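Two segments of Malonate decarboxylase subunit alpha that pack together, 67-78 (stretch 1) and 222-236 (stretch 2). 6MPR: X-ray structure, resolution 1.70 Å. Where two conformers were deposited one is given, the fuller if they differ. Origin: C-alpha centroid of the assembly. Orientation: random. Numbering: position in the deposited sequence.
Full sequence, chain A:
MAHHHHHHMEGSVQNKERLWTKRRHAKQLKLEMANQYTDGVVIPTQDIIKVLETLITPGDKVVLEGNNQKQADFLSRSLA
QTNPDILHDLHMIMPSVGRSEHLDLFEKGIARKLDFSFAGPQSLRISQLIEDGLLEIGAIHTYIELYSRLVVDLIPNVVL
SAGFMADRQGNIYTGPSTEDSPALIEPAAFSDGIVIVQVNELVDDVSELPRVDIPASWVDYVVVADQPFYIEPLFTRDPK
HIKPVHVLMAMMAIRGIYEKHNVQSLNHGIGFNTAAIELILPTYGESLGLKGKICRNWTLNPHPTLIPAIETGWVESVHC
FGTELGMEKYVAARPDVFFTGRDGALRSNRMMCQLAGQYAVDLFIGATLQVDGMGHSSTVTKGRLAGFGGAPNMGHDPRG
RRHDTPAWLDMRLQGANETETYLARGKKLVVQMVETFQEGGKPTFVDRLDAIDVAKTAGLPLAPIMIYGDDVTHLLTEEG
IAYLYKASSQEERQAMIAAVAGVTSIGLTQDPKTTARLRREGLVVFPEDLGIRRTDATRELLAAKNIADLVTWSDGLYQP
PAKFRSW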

# COMPACT_ATOMS: atom_id res chain seq x y z
N ASN A 67 -11.06 13.65 -5.65
CA ASN A 67 -10.90 12.92 -4.39
C ASN A 67 -12.25 12.35 -3.98
O ASN A 67 -13.30 12.74 -4.50
CB ASN A 67 -10.41 13.81 -3.25
CG ASN A 67 -9.10 14.50 -3.52
OD1 ASN A 67 -8.03 13.91 -3.38
ND2 ASN A 67 -9.17 15.79 -3.83
N ASN A 68 -12.25 11.46 -2.99
CA ASN A 68 -13.53 10.96 -2.52
C ASN A 68 -14.39 12.09 -1.95
O ASN A 68 -15.61 12.10 -2.16
CB ASN A 68 -13.36 9.87 -1.47
CG ASN A 68 -14.70 9.28 -1.04
OD1 ASN A 68 -15.27 8.42 -1.72
ND2 ASN A 68 -15.23 9.77 0.08
N GLN A 69 -13.78 13.06 -1.27
CA GLN A 69 -14.51 14.17 -0.68
C GLN A 69 -14.17 15.49 -1.37
O GLN A 69 -15.02 16.06 -2.06
CB GLN A 69 -14.22 14.23 0.83
CG GLN A 69 -14.56 12.95 1.57
CD GLN A 69 -13.77 12.80 2.86
OE1 GLN A 69 -12.75 12.12 2.89
NE2 GLN A 69 -14.24 13.43 3.92
N LYS A 70 -12.95 15.99 -1.21
CA LYS A 70 -12.56 17.27 -1.80
C LYS A 70 -12.60 17.22 -3.32
O LYS A 70 -12.05 16.29 -3.93
CB LYS A 70 -11.14 17.64 -1.34
CG LYS A 70 -10.48 18.77 -2.11
CD LYS A 70 -9.13 19.11 -1.48
CE LYS A 70 -8.08 18.07 -1.82
NZ LYS A 70 -6.76 18.35 -1.15
N GLN A 71 -13.24 18.22 -3.95
CA GLN A 71 -13.32 18.33 -5.40
C GLN A 71 -12.67 19.63 -5.85
O GLN A 71 -13.02 20.71 -5.36
CB GLN A 71 -14.77 18.31 -5.93
CG GLN A 71 -15.65 17.17 -5.41
CD GLN A 71 -15.10 15.81 -5.80
OE1 GLN A 71 -14.69 15.61 -6.96
NE2 GLN A 71 -15.07 14.89 -4.85
N ALA A 72 -11.75 19.52 -6.81
CA ALA A 72 -11.21 20.71 -7.46
C ALA A 72 -12.24 21.19 -8.49
O ALA A 72 -12.06 21.11 -9.71
CB ALA A 72 -9.87 20.39 -8.10
N ASP A 73 -13.37 21.67 -7.98
CA ASP A 73 -14.52 21.87 -8.87
C ASP A 73 -14.38 23.11 -9.75
O ASP A 73 -14.98 23.15 -10.83
CB ASP A 73 -15.82 21.93 -8.07
CG ASP A 73 -15.93 23.16 -7.20
OD1 ASP A 73 -15.14 23.30 -6.23
OD2 ASP A 73 -16.81 24.00 -7.49
N PHE A 74 -13.60 24.10 -9.33
CA PHE A 74 -13.29 25.20 -10.24
C PHE A 74 -12.50 24.70 -11.44
O PHE A 74 -12.80 25.06 -12.59
CB PHE A 74 -12.53 26.29 -9.48
CG PHE A 74 -12.08 27.43 -10.33
CD1 PHE A 74 -13.00 28.25 -10.97
CD2 PHE A 74 -10.74 27.71 -10.46
CE1 PHE A 74 -12.58 29.33 -11.74
CE2 PHE A 74 -10.31 28.77 -11.24
CZ PHE A 74 -11.23 29.59 -11.87
N LEU A 75 -11.50 23.84 -11.20
CA LEU A 75 -10.72 23.32 -12.32
C LEU A 75 -11.55 22.39 -13.20
O LEU A 75 -11.45 22.44 -14.43
CB LEU A 75 -9.46 22.60 -11.82
CG LEU A 75 -8.44 23.47 -11.08
CD1 LEU A 75 -7.21 22.64 -10.63
CD2 LEU A 75 -8.03 24.67 -11.92
N SER A 76 -12.39 21.54 -12.59
CA SER A 76 -13.20 20.64 -13.40
C SER A 76 -14.27 21.39 -14.19
O SER A 76 -14.48 21.10 -15.37
CB SER A 76 -13.82 19.53 -12.54
OG SER A 76 -14.63 20.06 -11.50
N ARG A 77 -14.93 22.39 -13.58
CA ARG A 77 -15.90 23.19 -14.32
C ARG A 77 -15.21 23.95 -15.45
O ARG A 77 -15.77 24.09 -16.55
CB ARG A 77 -16.63 24.17 -13.40
CG ARG A 77 -17.66 23.52 -12.47
CD ARG A 77 -18.41 24.56 -11.61
NE ARG A 77 -17.67 24.92 -10.40
CZ ARG A 77 -17.08 26.10 -10.21
NH1 ARG A 77 -17.14 27.03 -11.16
NH2 ARG A 77 -16.44 26.36 -9.08
N SER A 78 -13.99 24.43 -15.20
CA SER A 78 -13.26 25.17 -16.22
C SER A 78 -12.82 24.25 -17.35
O SER A 78 -12.97 24.58 -18.53
CB SER A 78 -12.04 25.89 -15.61
OG SER A 78 -12.41 26.88 -14.65
N VAL A 222 -0.67 27.90 -9.44
CA VAL A 222 -1.82 27.96 -8.55
C VAL A 222 -2.82 28.95 -9.14
O VAL A 222 -2.47 29.83 -9.93
CB VAL A 222 -1.44 28.36 -7.10
CG1 VAL A 222 -0.43 27.38 -6.51
CG2 VAL A 222 -0.92 29.79 -7.05
N VAL A 223 -4.09 28.77 -8.77
CA VAL A 223 -5.15 29.69 -9.18
C VAL A 223 -6.13 29.79 -8.02
O VAL A 223 -6.47 28.79 -7.39
CB VAL A 223 -5.86 29.21 -10.47
CG1 VAL A 223 -6.58 27.86 -10.25
CG2 VAL A 223 -6.85 30.26 -10.95
N VAL A 224 -6.55 31.02 -7.70
CA VAL A 224 -7.58 31.23 -6.69
C VAL A 224 -8.93 30.83 -7.30
O VAL A 224 -9.33 31.35 -8.34
CB VAL A 224 -7.59 32.68 -6.21
CG1 VAL A 224 -8.72 32.91 -5.18
CG2 VAL A 224 -6.26 33.04 -5.60
N ALA A 225 -9.62 29.90 -6.65
CA ALA A 225 -10.89 29.42 -7.19
C ALA A 225 -11.94 30.52 -7.12
O ALA A 225 -11.87 31.42 -6.29
CB ALA A 225 -11.37 28.19 -6.42
N ASP A 226 -12.94 30.42 -8.01
CA ASP A 226 -14.03 31.40 -7.97
C ASP A 226 -14.82 31.28 -6.69
O ASP A 226 -15.48 32.25 -6.28
CB ASP A 226 -14.96 31.25 -9.19
CG ASP A 226 -15.47 29.81 -9.40
OD1 ASP A 226 -15.05 28.88 -8.67
OD2 ASP A 226 -16.30 29.61 -10.32
N GLN A 227 -14.76 30.12 -6.04
CA GLN A 227 -15.44 29.88 -4.78
C GLN A 227 -14.75 28.70 -4.11
O GLN A 227 -14.05 27.94 -4.78
CB GLN A 227 -16.93 29.60 -5.00
CG GLN A 227 -17.19 28.38 -5.87
CD GLN A 227 -18.66 28.18 -6.14
OE1 GLN A 227 -19.19 27.08 -5.97
NE2 GLN A 227 -19.32 29.24 -6.56
N PRO A 228 -14.88 28.56 -2.79
CA PRO A 228 -14.12 27.51 -2.09
C PRO A 228 -14.40 26.14 -2.67
O PRO A 228 -15.51 25.86 -3.14
CB PRO A 228 -14.62 27.62 -0.65
CG PRO A 228 -15.08 29.04 -0.52
CD PRO A 228 -15.66 29.40 -1.86
N PHE A 229 -13.37 25.27 -2.63
CA PHE A 229 -13.52 23.95 -3.23
C PHE A 229 -14.71 23.20 -2.64
O PHE A 229 -15.03 23.32 -1.45
CB PHE A 229 -12.22 23.11 -3.11
CG PHE A 229 -11.82 22.70 -1.69
CD1 PHE A 229 -12.47 21.67 -1.02
CD2 PHE A 229 -10.73 23.30 -1.07
CE1 PHE A 229 -12.08 21.28 0.26
CE2 PHE A 229 -10.32 22.93 0.20
CZ PHE A 229 -11.00 21.90 0.88
N TYR A 230 -15.40 22.47 -3.52
CA TYR A 230 -16.60 21.74 -3.16
C TYR A 230 -16.28 20.52 -2.32
O TYR A 230 -15.33 19.78 -2.61
CB TYR A 230 -17.32 21.30 -4.43
CG TYR A 230 -18.59 20.53 -4.19
CD1 TYR A 230 -19.78 21.19 -3.96
CD2 TYR A 230 -18.61 19.13 -4.20
CE1 TYR A 230 -20.96 20.51 -3.74
CE2 TYR A 230 -19.80 18.43 -3.98
CZ TYR A 230 -20.97 19.13 -3.76
OH TYR A 230 -22.16 18.48 -3.54
N ILE A 231 -17.08 20.30 -1.28
CA ILE A 231 -16.98 19.08 -0.48
C ILE A 231 -18.28 18.91 0.30
O ILE A 231 -18.82 19.88 0.85
CB ILE A 231 -15.75 19.13 0.46
CG1 ILE A 231 -15.69 17.88 1.32
CG2 ILE A 231 -15.74 20.40 1.32
CD1 ILE A 231 -14.37 17.73 2.07
N GLU A 232 -18.81 17.65 0.32
CA GLU A 232 -20.03 17.20 1.00
C GLU A 232 -19.71 16.44 2.27
O GLU A 232 -18.66 15.82 2.38
CB GLU A 232 -20.85 16.25 0.12
CG GLU A 232 -21.24 16.72 -1.22
CD GLU A 232 -22.17 15.71 -1.86
OE1 GLU A 232 -23.34 15.62 -1.41
OE2 GLU A 232 -21.73 14.99 -2.77
N PRO A 233 -20.64 16.41 3.25
CA PRO A 233 -20.46 15.53 4.41
C PRO A 233 -20.82 14.09 4.07
O PRO A 233 -21.98 13.69 4.20
CB PRO A 233 -21.43 16.11 5.45
CG PRO A 233 -22.51 16.75 4.64
CD PRO A 233 -21.84 17.27 3.38
N LEU A 234 -19.84 13.31 3.66
CA LEU A 234 -20.08 11.94 3.22
C LEU A 234 -19.83 10.91 4.32
O LEU A 234 -20.09 9.72 4.09
CB LEU A 234 -19.19 11.62 2.02
CG LEU A 234 -19.40 12.53 0.80
CD1 LEU A 234 -18.37 12.22 -0.27
CD2 LEU A 234 -20.82 12.40 0.25
N PHE A 235 -19.36 11.32 5.50
CA PHE A 235 -18.98 10.38 6.55
C PHE A 235 -19.76 10.64 7.83
O PHE A 235 -19.30 10.33 8.94
CB PHE A 235 -17.46 10.42 6.77
CG PHE A 235 -16.72 9.81 5.62
CD1 PHE A 235 -16.41 10.57 4.50
CD2 PHE A 235 -16.44 8.45 5.60
CE1 PHE A 235 -15.77 10.00 3.42
CE2 PHE A 235 -15.82 7.87 4.51
CZ PHE A 235 -15.48 8.65 3.42
N THR A 236 -20.97 11.17 7.67
CA THR A 236 -21.88 11.45 8.76
C THR A 236 -23.16 10.65 8.55
O THR A 236 -23.76 10.71 7.47
CB THR A 236 -22.19 12.95 8.84
OG1 THR A 236 -20.95 13.67 8.97
CG2 THR A 236 -23.09 13.27 10.03
O HOH W 1 -17.60 15.77 -1.63
O HOH W 2 -17.00 14.34 3.79
O HOH W 3 -13.85 25.56 -6.38
O HOH W 4 -17.43 25.02 -4.88

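The strongest link between the two stretches is the salt bridge of Arg77 with Asp226. Their charged groups meet end to end: Arg77 NH1 lies 2.8 Å from Asp226 OD2 and Arg77 NH2 2.9 Å from Asp226 OD1, so each carboxylate oxygen accepts one hydrogen bond. The planar guanidinium has donors to spare, and one helical turn earlier Asp73 takes two of them: Arg77 NE and NH2 stand 3.2 and 2.9 Å from Asp73 OD2. Arginine suits this place because one flat cation can serve two carboxylates at once.

Asp73 also reaches across with its other oxygen. Its chi1 is p, and Asp73 OD1 accepts a hydrogen bond from Tyr230 N at 2.8 Å. Water 3 donates to Asp73 OD1 (2.6 Å) and to Gln227 O (2.9 Å), adding a second connection from this buried carboxylate. Just before the helix, the backbones pair directly: Gln71 N donates to Tyr230 O at 2.9 Å, whereas the return bond from Tyr230 N to Gln71 O, at 3.5 Å, is weak. Farther along, water 1 joins Gln69 O (2.6 Å) to Glu232 N (3.0 Å), meeting backbone groups too far apart to bond directly.

Around this polar framework lies the packing. Phe74, the residue most covered by the opposing stretch, lays one ring face against Ala225, whose CA is 4.1 Å from the ring centroid in a CH-pi contact; the small alanine lets backbone and ring come close. At the ring edge, Phe74 CE2 meets Val223 CG2 at 3.8 Å, while Leu75 CD2 touches Val223 CG1 at 3.9 Å. Lysine contributes its aliphatic portion: Lys70 CG sits over the Phe229 ring, 4.0 Å from its centroid, while its amino group leads away to a partner elsewhere in the structure. Together the stretches bury 823 Å².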